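Local coordinates for choline/ethanolamine kinase family protein (Mesorhizobium loti, PDB 3DXQ) that belongs to the choline/ethanolamine kinase family of phosphotransferases and probably phosphorylates ethanolamine or a related small amino alcohol, at residues A[277-280]-A[281-285]. Residues are numbered along the deposited sequence; the frame is centred on the assembly and turned at random.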
loop_
_atom_site.group_PDB
_atom_site.type_symbol
_atom_site.label_atom_id
_atom_site.label_comp_id
_atom_site.label_asym_id
_atom_site.label_seq_id
_atom_site.Cartn_x
_atom_site.Cartn_y
_atom_site.Cartn_z
ATOM N N GLY A 277 4.895 9.048 15.055
ATOM C CA GLY A 277 5.917 9.052 14.021
ATOM C C GLY A 277 5.366 9.599 12.727
ATOM O O GLY A 277 5.834 10.639 12.235
ATOM N N ARG A 278 4.340 8.912 12.216
ATOM C CA ARG A 278 3.722 9.239 10.930
ATOM C C ARG A 278 3.097 10.620 10.913
ATOM O O ARG A 278 3.038 11.258 9.868
ATOM C CB ARG A 278 2.660 8.207 10.544
ATOM C CG ARG A 278 3.151 6.777 10.582
ATOM C CD ARG A 278 2.326 5.862 9.690
ATOM N NE ARG A 278 2.528 6.188 8.281
ATOM C CZ ARG A 278 2.121 5.452 7.253
ATOM N NH1 ARG A 278 1.489 4.309 7.453
ATOM N NH2 ARG A 278 2.365 5.863 6.017
ATOM N N PHE A 279 2.625 11.080 12.061
ATOM C CA PHE A 279 2.050 12.412 12.133
ATOM C C PHE A 279 3.139 13.469 12.012
ATOM O O PHE A 279 3.036 14.378 11.195
ATOM C CB PHE A 279 1.301 12.620 13.438
ATOM C CG PHE A 279 0.683 13.975 13.548
ATOM C CD1 PHE A 279 -0.565 14.222 12.998
ATOM C CD2 PHE A 279 1.366 15.014 14.156
ATOM C CE1 PHE A 279 -1.134 15.484 13.075
ATOM C CE2 PHE A 279 0.804 16.277 14.245
ATOM C CZ PHE A 279 -0.449 16.515 13.696
ATOM N N ALA A 280 4.177 13.339 12.837
ATOM C CA ALA A 280 5.278 14.308 12.881
ATOM C C ALA A 280 5.941 14.475 11.518
ATOM O O ALA A 280 6.305 15.589 11.132
ATOM C CB ALA A 280 6.298 13.889 13.914
ATOM N N ARG A 281 6.088 13.366 10.793
ATOM C CA ARG A 281 6.629 13.391 9.438
ATOM C C ARG A 281 5.694 14.179 8.517
ATOM O O ARG A 281 6.134 15.027 7.730
ATOM C CB ARG A 281 6.795 11.951 8.926
ATOM C CG ARG A 281 7.362 11.832 7.519
ATOM C CD ARG A 281 7.833 10.422 7.254
ATOM N NE ARG A 281 6.742 9.465 7.373
ATOM C CZ ARG A 281 6.883 8.143 7.414
ATOM N NH1 ARG A 281 8.082 7.588 7.354
ATOM N NH2 ARG A 281 5.811 7.373 7.531
ATOM N N CYS A 282 4.405 13.868 8.624
ATOM C CA CYS A 282 3.361 14.521 7.867
ATOM C C CYS A 282 3.361 16.015 8.118
ATOM O O CYS A 282 3.434 16.816 7.184
ATOM C CB CYS A 282 2.014 13.946 8.274
ATOM S SG CYS A 282 0.668 14.852 7.596
ATOM N N LYS A 283 3.274 16.376 9.400
ATOM C CA LYS A 283 3.269 17.762 9.822
ATOM C C LYS A 283 4.524 18.462 9.312
ATOM O O LYS A 283 4.466 19.627 8.905
ATOM C CB LYS A 283 3.185 17.837 11.352
ATOM C CG LYS A 283 3.334 19.235 11.973
ATOM C CD LYS A 283 3.270 19.151 13.516
ATOM C CE LYS A 283 3.953 20.329 14.205
ATOM N NZ LYS A 283 3.336 21.592 13.823
ATOM N N ALA A 284 5.655 17.758 9.343
ATOM C CA ALA A 284 6.918 18.314 8.845
ATOM C C ALA A 284 6.807 18.679 7.377
ATOM O O ALA A 284 7.158 19.806 6.980
ATOM C CB ALA A 284 8.061 17.337 9.049
ATOM N N LEU A 285 6.293 17.734 6.591
ATOM C CA LEU A 285 6.122 17.920 5.159
ATOM C C LEU A 285 5.192 19.081 4.854
ATOM O O LEU A 285 5.514 19.927 4.024
ATOM C CB LEU A 285 5.568 16.639 4.515
ATOM C CG LEU A 285 5.444 16.638 2.997
ATOM C CD1 LEU A 285 6.773 17.012 2.352
ATOM C CD2 LEU A 285 4.959 15.293 2.529
#
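R278 and R281 lie side by side and point the same way from one helix. NH2 of R281 comes to 3.6 Å from NE of R278. NE of R278 sits at the edge of the R281 guanidinium, in its plane, and the two guanidinium planes stand 87° apart. D251 OD1, on helix 237-263, takes salt bridges from R278 NE and R281 NH2, which probably offsets the closeness of the two like charges. R278 NH2 also bridges to E215, and its NH1 bonds to Y274. The R278 chain bends at chi3. Were R278 an alanine, E215 and D251 would probably each lose a salt bridge, and R281 would be left as the arginine of the pair on D251.

This stretch is the later part of helix 271-287, in the mostly helical part of a chain of the APH and ChoK-like kinase families. Four backbone bonds run from N of one residue to O of the residue four earlier. R281 N to G277 O spans 3.1 Å. K283 N to F279 O spans 2.7 Å and is nearly straight, with an N-H...O angle of 176°. The packed side of the helix carries R278, F279 and C282, all buried. F279 has CG anti to its N (chi1 -179°), which lets the end of the ring come near K283. CE2 of F279 lies 3.9 Å from CD of K283, with the two side chains crossing obliquely. V155 of helix 152-167 touches both, and T255 of helix 237-263 packs on F279. The other side is looser. G277, A280 and A284 are exposed there. The K283 chain ends away from the earlier turn, where NZ makes a salt bridge to E287.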